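Local coordinates for protein putative tetR-family transcriptional regulator (Streptomyces coelicolor, PDB 3FIW) that probably binds cis-regulatory DNA as a dimeric TetR-family transcription factor and represses genes under its control, at residues E33-L38 against A77-A82; D71-M76 against A118-G123; E28-E33 against Y63-T68. All coordinates share one frame; numbering follows the deposited sequence.

Contact 1: residues E33-L38 against A77-A82; sequences EALDLL and AQAAMA
Leu35, on the first helix of the TetR-type DNA-binding domain, reaches across to Ala79 and Ala80, late in the segment that carries helix 69-79. In this family that helix links the DNA-reading head to the larger C-terminal domain, so the contact joins the head's first helix to the connecting one. The junction is small, 106 Å² in all, and made by apolar side chains.

From CB outward, the leucine closes the gap step by step. Its CB points toward the other helix but is still 6.3 Å from Ala79 CB. CG is turned anti to the carbonyl carbon (chi1 -71°), which carries the chain onward over the gap, and at 5.0 Å from Ala79 CB it too falls short of touching. The branches do the work. CD1 runs on from CB in the extended direction, anti to CA (chi2 180°), and meets the methyl of Ala79 at 4.0 Å from its CB. The same CD1 lies 4.1 Å from Ala80 N, so it rests partly on backbone. CD2 takes the other side of the fork: it faces Ala80 CB more loosely, at 4.5 Å, and also packs on Met76 one turn earlier in the helix.

Small alanine methyls let the backbones come close here, with Leu35 CA and Ala80 CA 7.6 Å apart. Nearby, Asp36 OD1 forms a salt bridge with Arg114 NH1, and Leu35 also touches Arg114. Ala79 to Ala82 form a type I turn, in which Ala82 N donates to Ala79 O over 3.2 Å.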
loop_
_atom_site.group_PDB
_atom_site.type_symbol
_atom_site.label_atom_id
_atom_site.label_comp_id
_atom_site.label_asym_id
_atom_site.label_seq_id
_atom_site.Cartn_x
_atom_site.Cartn_y
_atom_site.Cartn_z
ATOM N N GLU A 33 -2.690 -24.408 6.900
ATOM C CA GLU A 33 -1.587 -24.502 7.832
ATOM C C GLU A 33 -0.496 -23.435 7.578
ATOM O O GLU A 33 0.177 -22.982 8.517
ATOM C CB GLU A 33 -1.016 -25.911 7.769
ATOM C CG GLU A 33 -0.350 -26.348 9.063
ATOM C CD GLU A 33 -1.317 -26.545 10.238
ATOM O OE1 GLU A 33 -2.456 -27.056 10.062
ATOM O OE2 GLU A 33 -0.902 -26.182 11.355
ATOM N N ALA A 34 -0.362 -23.019 6.323
ATOM C CA ALA A 34 0.627 -22.019 5.940
ATOM C C ALA A 34 0.201 -20.633 6.434
ATOM O O ALA A 34 1.014 -19.853 6.989
ATOM C CB ALA A 34 0.778 -22.040 4.423
ATOM N N LEU A 35 -1.093 -20.350 6.260
ATOM C CA LEU A 35 -1.702 -19.117 6.729
ATOM C C LEU A 35 -1.689 -19.014 8.254
ATOM O O LEU A 35 -1.518 -17.899 8.795
ATOM C CB LEU A 35 -3.111 -19.000 6.194
ATOM C CG LEU A 35 -3.271 -18.723 4.679
ATOM C CD1 LEU A 35 -4.728 -18.642 4.314
ATOM C CD2 LEU A 35 -2.565 -17.465 4.259
ATOM N N ASP A 36 -1.873 -20.147 8.938
ATOM C CA ASP A 36 -1.714 -20.190 10.380
ATOM C C ASP A 36 -0.284 -19.941 10.802
ATOM O O ASP A 36 -0.055 -19.210 11.775
ATOM C CB ASP A 36 -2.172 -21.516 10.981
ATOM C CG ASP A 36 -3.690 -21.680 10.969
ATOM O OD1 ASP A 36 -4.454 -20.737 10.594
ATOM O OD2 ASP A 36 -4.113 -22.791 11.345
ATOM N N LEU A 37 0.663 -20.542 10.077
ATOM C CA LEU A 37 2.095 -20.290 10.257
ATOM C C LEU A 37 2.451 -18.813 10.077
ATOM O O LEU A 37 3.242 -18.257 10.861
ATOM C CB LEU A 37 2.944 -21.139 9.292
ATOM C CG LEU A 37 4.476 -21.017 9.493
ATOM C CD1 LEU A 37 4.938 -21.665 10.777
ATOM C CD2 LEU A 37 5.239 -21.594 8.310
ATOM N N LEU A 38 1.872 -18.198 9.044
ATOM C CA LEU A 38 2.019 -16.790 8.780
ATOM C C LEU A 38 1.564 -15.988 9.980
ATOM O O LEU A 38 2.272 -15.058 10.390
ATOM C CB LEU A 38 1.217 -16.392 7.542
ATOM C CG LEU A 38 1.052 -14.887 7.221
ATOM C CD1 LEU A 38 2.372 -14.179 6.913
ATOM C CD2 LEU A 38 0.002 -14.697 6.077
ATOM N N ALA A 77 -1.885 -16.283 -0.766
ATOM C CA ALA A 77 -2.499 -14.977 -1.044
ATOM C C ALA A 77 -3.938 -15.143 -1.587
ATOM O O ALA A 77 -4.839 -14.375 -1.216
ATOM C CB ALA A 77 -1.637 -14.167 -2.020
ATOM N N GLN A 78 -4.125 -16.152 -2.446
ATOM C CA GLN A 78 -5.396 -16.437 -3.024
ATOM C C GLN A 78 -6.367 -16.938 -1.950
ATOM O O GLN A 78 -7.494 -16.438 -1.867
ATOM C CB GLN A 78 -5.273 -17.445 -4.179
ATOM C CG GLN A 78 -6.610 -17.619 -4.974
ATOM C CD GLN A 78 -6.888 -16.413 -5.897
ATOM O OE1 GLN A 78 -5.967 -15.865 -6.494
ATOM N NE2 GLN A 78 -8.134 -16.014 -6.014
ATOM N N ALA A 79 -5.949 -17.930 -1.147
ATOM C CA ALA A 79 -6.786 -18.478 -0.039
ATOM C C ALA A 79 -7.149 -17.371 0.962
ATOM O O ALA A 79 -8.219 -17.379 1.542
ATOM C CB ALA A 79 -6.052 -19.582 0.646
ATOM N N ALA A 80 -6.231 -16.419 1.184
ATOM C CA ALA A 80 -6.439 -15.284 2.139
ATOM C C ALA A 80 -7.660 -14.398 1.793
ATOM O O ALA A 80 -8.176 -13.663 2.658
ATOM C CB ALA A 80 -5.196 -14.439 2.221
HETATM N N MSE A 81 -8.105 -14.475 0.545
HETATM C CA MSE A 81 -9.188 -13.630 0.035
HETATM C C MSE A 81 -10.552 -14.247 0.205
HETATM O O MSE A 81 -11.570 -13.595 -0.112
HETATM C CB MSE A 81 -9.000 -13.324 -1.471
HETATM C CG MSE A 81 -7.828 -12.421 -1.770
HETATM SE SE MSE A 81 -8.228 -10.630 -1.138
HETATM C CE MSE A 81 -7.307 -10.589 0.488
ATOM N N ALA A 82 -10.594 -15.506 0.646
ATOM C CA ALA A 82 -11.855 -16.254 0.696
ATOM C C ALA A 82 -12.911 -15.503 1.495
ATOM O O ALA A 82 -14.023 -15.396 1.023
ATOM C CB ALA A 82 -11.658 -17.678 1.247
#

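Contact 2: residues D71-M76 against A118-G123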
loop_
_atom_site.group_PDB
_atom_site.type_symbol
_atom_site.label_atom_id
_atom_site.label_comp_id
_atom_site.label_asym_id
_atom_site.label_seq_id
_atom_site.Cartn_x
_atom_site.Cartn_y
_atom_site.Cartn_z
ATOM N N ASP A 71 5.374 -20.214 -5.352
ATOM C CA ASP A 71 4.057 -20.856 -5.588
ATOM C C ASP A 71 3.218 -21.054 -4.297
ATOM O O ASP A 71 1.988 -21.029 -4.335
ATOM C CB ASP A 71 4.204 -22.221 -6.255
ATOM C CG ASP A 71 4.808 -22.141 -7.620
ATOM O OD1 ASP A 71 5.031 -21.041 -8.116
ATOM O OD2 ASP A 71 5.097 -23.199 -8.195
ATOM N N LEU A 72 3.927 -21.303 -3.188
ATOM C CA LEU A 72 3.348 -21.368 -1.866
ATOM C C LEU A 72 2.690 -20.030 -1.503
ATOM O O LEU A 72 1.511 -19.988 -1.188
ATOM C CB LEU A 72 4.438 -21.739 -0.837
ATOM C CG LEU A 72 3.921 -21.678 0.597
ATOM C CD1 LEU A 72 2.762 -22.708 0.827
ATOM C CD2 LEU A 72 5.064 -21.867 1.582
ATOM N N LEU A 73 3.457 -18.938 -1.549
ATOM C CA LEU A 73 2.909 -17.575 -1.359
ATOM C C LEU A 73 1.672 -17.207 -2.201
ATOM O O LEU A 73 0.725 -16.658 -1.666
ATOM C CB LEU A 73 4.017 -16.524 -1.554
ATOM C CG LEU A 73 5.128 -16.612 -0.485
ATOM C CD1 LEU A 73 6.119 -15.511 -0.701
ATOM C CD2 LEU A 73 4.616 -16.561 0.968
ATOM N N THR A 74 1.720 -17.464 -3.513
ATOM C CA THR A 74 0.626 -17.201 -4.452
ATOM C C THR A 74 -0.612 -17.892 -3.958
ATOM O O THR A 74 -1.651 -17.280 -3.898
ATOM C CB THR A 74 0.998 -17.689 -5.887
ATOM O OG1 THR A 74 2.124 -16.947 -6.337
ATOM C CG2 THR A 74 -0.126 -17.508 -6.942
ATOM N N ALA A 75 -0.488 -19.177 -3.627
ATOM C CA ALA A 75 -1.542 -19.969 -3.028
ATOM C C ALA A 75 -2.056 -19.428 -1.710
ATOM O O ALA A 75 -3.257 -19.462 -1.488
ATOM C CB ALA A 75 -1.110 -21.430 -2.852
HETATM N N MSE A 76 -1.151 -18.997 -0.822
HETATM C CA MSE A 76 -1.560 -18.401 0.438
HETATM C C MSE A 76 -2.344 -17.106 0.191
HETATM O O MSE A 76 -3.365 -16.878 0.831
HETATM C CB MSE A 76 -0.338 -18.134 1.316
HETATM C CG MSE A 76 0.314 -19.390 1.917
HETATM SE SE MSE A 76 2.066 -19.025 2.568
HETATM C CE MSE A 76 1.624 -17.673 3.925
ATOM N N ALA A 118 -1.409 -7.673 4.243
ATOM C CA ALA A 118 -1.317 -6.815 3.042
ATOM C C ALA A 118 -0.026 -6.982 2.224
ATOM O O ALA A 118 -0.078 -6.920 1.011
ATOM C CB ALA A 118 -1.647 -5.336 3.342
ATOM N N ARG A 119 1.106 -7.257 2.878
ATOM C CA ARG A 119 2.361 -7.631 2.188
ATOM C C ARG A 119 2.225 -8.942 1.446
ATOM O O ARG A 119 2.782 -9.120 0.350
ATOM C CB ARG A 119 3.556 -7.720 3.169
ATOM C CG ARG A 119 4.065 -6.380 3.680
ATOM C CD ARG A 119 5.152 -6.593 4.717
ATOM N NE ARG A 119 6.153 -7.521 4.205
ATOM C CZ ARG A 119 6.977 -8.264 4.946
ATOM N NH1 ARG A 119 7.827 -9.054 4.329
ATOM N NH2 ARG A 119 6.993 -8.202 6.277
ATOM N N LEU A 120 1.487 -9.876 2.041
ATOM C CA LEU A 120 1.190 -11.120 1.361
ATOM C C LEU A 120 0.394 -10.854 0.091
ATOM O O LEU A 120 0.724 -11.384 -0.977
ATOM C CB LEU A 120 0.416 -12.075 2.287
ATOM C CG LEU A 120 0.066 -13.461 1.738
ATOM C CD1 LEU A 120 1.273 -14.393 1.638
ATOM C CD2 LEU A 120 -1.059 -14.087 2.594
ATOM N N HIS A 121 -0.661 -10.044 0.199
ATOM C CA HIS A 121 -1.465 -9.696 -0.963
ATOM C C HIS A 121 -0.664 -9.005 -2.062
ATOM O O HIS A 121 -0.597 -9.491 -3.211
ATOM C CB HIS A 121 -2.581 -8.772 -0.509
ATOM C CG HIS A 121 -3.678 -8.593 -1.509
ATOM N ND1 HIS A 121 -3.846 -7.424 -2.232
ATOM C CD2 HIS A 121 -4.687 -9.411 -1.880
ATOM C CE1 HIS A 121 -4.928 -7.526 -2.991
ATOM N NE2 HIS A 121 -5.454 -8.724 -2.799
ATOM N N ALA A 122 -0.038 -7.890 -1.692
ATOM C CA ALA A 122 0.771 -7.070 -2.626
ATOM C C ALA A 122 1.874 -7.887 -3.301
ATOM O O ALA A 122 2.130 -7.738 -4.505
ATOM C CB ALA A 122 1.351 -5.836 -1.937
ATOM N N GLY A 123 2.504 -8.759 -2.526
ATOM C CA GLY A 123 3.569 -9.609 -3.034
ATOM C C GLY A 123 3.191 -10.669 -4.070
ATOM O O GLY A 123 4.007 -11.014 -4.935
#
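The join between the connecting helix of the TetR fold and the C-terminal domain is made here by Leu73 and Met76 on helix 69-79, packed against Leu120 of helix 117-123. Leu120 CD1 is the shared point: it lies 4.0 Å from Leu73 CD2 and, in a second direction, 4.0 Å from Met76 CE. The two approaches, seen from CD1, are about 65° apart. Met76, a selenomethionine, bends at chi3 (61°), bringing its terminal methyl round to Leu120, whose side chain it crosses at roughly a right angle. Met76 CB adds to the grip, 4.1 Å from the same CD1. The other branch, Leu120 CD2, lies against backbone, 4.0 Å from Met76 O. Cutting Leu120 back to an alanine would probably leave Leu73 CD2 and Met76 CE without their common partner and open a gap between the two helices. To one side, helix 27-41 closes in, with Ala34, Leu35 and Leu38 on Met76 and Leu38 also on Leu120. Behind helix 117-123 stands helix 147-170, whose Val165 and Leu166 receive Ala118.

Contact 3: residues E28-E33 against Y63-T68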
loop_
_atom_site.group_PDB
_atom_site.type_symbol
_atom_site.label_atom_id
_atom_site.label_comp_id
_atom_site.label_asym_id
_atom_site.label_seq_id
_atom_site.Cartn_x
_atom_site.Cartn_y
_atom_site.Cartn_z
ATOM N N GLU A 28 -5.511 -27.952 0.404
ATOM C CA GLU A 28 -6.235 -26.938 1.228
ATOM C C GLU A 28 -5.735 -26.873 2.690
ATOM O O GLU A 28 -5.513 -25.792 3.223
ATOM C CB GLU A 28 -7.771 -27.105 1.158
ATOM C CG GLU A 28 -8.274 -28.562 1.351
ATOM C CD GLU A 28 -9.791 -28.765 1.101
ATOM O OE1 GLU A 28 -10.409 -29.529 1.896
ATOM O OE2 GLU A 28 -10.343 -28.172 0.125
ATOM N N THR A 29 -5.538 -28.052 3.274
ATOM C CA THR A 29 -4.839 -28.312 4.528
ATOM C C THR A 29 -3.475 -27.694 4.623
ATOM O O THR A 29 -3.146 -27.115 5.632
ATOM C CB THR A 29 -4.643 -29.865 4.680
ATOM O OG1 THR A 29 -5.924 -30.475 4.618
ATOM C CG2 THR A 29 -3.878 -30.304 5.989
ATOM N N VAL A 30 -2.632 -27.900 3.620
ATOM C CA VAL A 30 -1.300 -27.310 3.658
ATOM C C VAL A 30 -1.399 -25.783 3.677
ATOM O O VAL A 30 -0.701 -25.124 4.449
ATOM C CB VAL A 30 -0.397 -27.826 2.519
ATOM C CG1 VAL A 30 0.887 -27.029 2.432
ATOM C CG2 VAL A 30 -0.062 -29.281 2.758
ATOM N N ILE A 31 -2.279 -25.246 2.826
ATOM C CA ILE A 31 -2.423 -23.826 2.638
ATOM C C ILE A 31 -2.984 -23.197 3.906
ATOM O O ILE A 31 -2.595 -22.110 4.285
ATOM C CB ILE A 31 -3.324 -23.495 1.384
ATOM C CG1 ILE A 31 -2.634 -23.907 0.081
ATOM C CG2 ILE A 31 -3.648 -22.021 1.334
ATOM C CD1 ILE A 31 -3.575 -24.133 -1.130
ATOM N N THR A 32 -3.903 -23.891 4.563
ATOM C CA THR A 32 -4.539 -23.400 5.781
ATOM C C THR A 32 -3.526 -23.377 6.893
ATOM O O THR A 32 -3.472 -22.436 7.700
ATOM C CB THR A 32 -5.751 -24.307 6.157
ATOM O OG1 THR A 32 -6.806 -24.076 5.206
ATOM C CG2 THR A 32 -6.266 -23.985 7.553
ATOM N N GLU A 33 -2.690 -24.408 6.900
ATOM C CA GLU A 33 -1.587 -24.502 7.832
ATOM C C GLU A 33 -0.496 -23.435 7.578
ATOM O O GLU A 33 0.177 -22.982 8.517
ATOM C CB GLU A 33 -1.016 -25.911 7.769
ATOM C CG GLU A 33 -0.350 -26.348 9.063
ATOM C CD GLU A 33 -1.317 -26.545 10.238
ATOM O OE1 GLU A 33 -2.456 -27.056 10.062
ATOM O OE2 GLU A 33 -0.902 -26.182 11.355
ATOM N N TYR A 63 7.190 -30.207 -1.646
ATOM C CA TYR A 63 7.523 -29.973 -3.059
ATOM C C TYR A 63 6.389 -30.360 -4.048
ATOM O O TYR A 63 6.175 -29.696 -5.050
ATOM C CB TYR A 63 8.823 -30.758 -3.432
ATOM C CG TYR A 63 9.320 -30.578 -4.862
ATOM C CD1 TYR A 63 9.801 -29.342 -5.319
ATOM C CD2 TYR A 63 9.325 -31.651 -5.757
ATOM C CE1 TYR A 63 10.239 -29.171 -6.654
ATOM C CE2 TYR A 63 9.785 -31.493 -7.079
ATOM C CZ TYR A 63 10.225 -30.267 -7.517
ATOM O OH TYR A 63 10.655 -30.146 -8.843
ATOM N N TRP A 64 5.674 -31.437 -3.745
ATOM C CA TRP A 64 4.625 -31.970 -4.598
ATOM C C TRP A 64 3.377 -31.105 -4.638
ATOM O O TRP A 64 2.571 -31.191 -5.598
ATOM C CB TRP A 64 4.312 -33.407 -4.145
ATOM C CG TRP A 64 5.597 -34.234 -4.213
ATOM C CD1 TRP A 64 6.316 -34.755 -3.162
ATOM C CD2 TRP A 64 6.339 -34.539 -5.397
ATOM N NE1 TRP A 64 7.452 -35.396 -3.643
ATOM C CE2 TRP A 64 7.472 -35.283 -5.011
ATOM C CE3 TRP A 64 6.153 -34.254 -6.753
ATOM C CZ2 TRP A 64 8.415 -35.724 -5.935
ATOM C CZ3 TRP A 64 7.069 -34.729 -7.661
ATOM C CH2 TRP A 64 8.184 -35.439 -7.256
ATOM N N TYR A 65 3.226 -30.296 -3.588
ATOM C CA TYR A 65 2.228 -29.210 -3.525
ATOM C C TYR A 65 2.714 -27.873 -4.110
ATOM O O TYR A 65 1.971 -27.194 -4.827
ATOM C CB TYR A 65 1.795 -28.964 -2.071
ATOM C CG TYR A 65 1.098 -30.161 -1.490
ATOM C CD1 TYR A 65 -0.220 -30.464 -1.847
ATOM C CD2 TYR A 65 1.778 -31.037 -0.658
ATOM C CE1 TYR A 65 -0.845 -31.590 -1.338
ATOM C CE2 TYR A 65 1.180 -32.119 -0.161
ATOM C CZ TYR A 65 -0.131 -32.388 -0.490
ATOM O OH TYR A 65 -0.692 -33.510 0.004
ATOM N N PHE A 66 3.941 -27.486 -3.772
ATOM C CA PHE A 66 4.457 -26.181 -4.118
ATOM C C PHE A 66 5.878 -26.327 -4.478
ATOM O O PHE A 66 6.733 -26.569 -3.629
ATOM C CB PHE A 66 4.285 -25.206 -2.938
ATOM C CG PHE A 66 2.867 -25.054 -2.527
ATOM C CD1 PHE A 66 1.906 -24.589 -3.449
ATOM C CD2 PHE A 66 2.453 -25.433 -1.268
ATOM C CE1 PHE A 66 0.565 -24.490 -3.092
ATOM C CE2 PHE A 66 1.110 -25.315 -0.890
ATOM C CZ PHE A 66 0.167 -24.857 -1.818
ATOM N N ARG A 67 6.125 -26.208 -5.765
ATOM C CA ARG A 67 7.426 -26.497 -6.341
ATOM C C ARG A 67 8.419 -25.491 -5.788
ATOM O O ARG A 67 9.603 -25.825 -5.603
ATOM C CB ARG A 67 7.333 -26.334 -7.835
ATOM C CG ARG A 67 8.157 -27.234 -8.674
ATOM C CD ARG A 67 8.187 -26.661 -10.062
ATOM N NE ARG A 67 8.017 -27.671 -11.106
ATOM C CZ ARG A 67 6.832 -28.151 -11.525
ATOM N NH1 ARG A 67 5.693 -27.726 -10.975
ATOM N NH2 ARG A 67 6.777 -29.070 -12.493
ATOM N N THR A 68 7.918 -24.274 -5.497
ATOM C CA THR A 68 8.738 -23.138 -5.077
ATOM C C THR A 68 8.042 -22.395 -3.982
ATOM O O THR A 68 6.849 -22.542 -3.820
ATOM C CB THR A 68 8.948 -22.142 -6.241
ATOM O OG1 THR A 68 7.665 -21.845 -6.809
ATOM C CG2 THR A 68 9.810 -22.771 -7.323
#
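The ring of Phe66 presents its edge to helix 27-41, while the neighbouring Tyr65 ring offers that helix a face. At the Phe66 rim, close to the ring plane, Val30 CG1 meets CE2 at 3.7 Å. Ile31 comes to the end of the ring: its CG1 is 3.5 Å from Phe66 CZ, a snug fit, and its CD1 also approaches CZ in the plane. One face of the phenyl is covered from within its own loop by Tyr65 CB. On the tyrosine, Val30 CG2 sits over one face as a CH-pi contact, 4.3 Å from the centroid of the Tyr65 ring and only 13° off its normal.

Val30 thus splits its two methyls between two aromatics. With CG1 anti to the backbone N (chi1 170°), one branch goes to the phenylalanine edge and the other to the tyrosine face. Ile31 puts CG1 anti to its carbonyl carbon (chi1 -67°), which swings the longer branch toward the phenylalanine although the CB itself does not point that way.

Tyr65 and Phe66 lie in the last residues of the predicted helix-turn-helix (47-66), in the loop that leads on to helix 69-79. Their packing on the first helix of the domain ties that loop to the three-helix head, and Leu51 and Leu55 of helix 48-55 also touch Val30. At the loop's far end Thr68 is the N-cap of helix 69-79, its OG1 bonded to Asp71 N. Within helix 27-41, Glu28 O accepts two bonds from Thr32, from opposite faces of its plane: one from the backbone N and one from OG1, at 2.9 Å.

The three contacts lie on the same side of the chain's centre, and helix 27-41 and helix 69-79 recur among them. Contacts 1 and 2 are nearest, centres about 8 Å apart; Leu38 CD2 lies 3.7 Å from Leu120 CD2, so the first helix touches the C-terminal domain as well. Contact 3 has its centre about 11 Å from that of contact 1, and Ile31 CG2 bridges them, 3.5 Å from Ala79 CB. Between contacts 2 and 3, centres about 13 Å apart, Phe66 CE1 rests 3.5 Å from Ala75 CB. Apolar packing therefore continues from the helix-turn-helix end to helix 117-123.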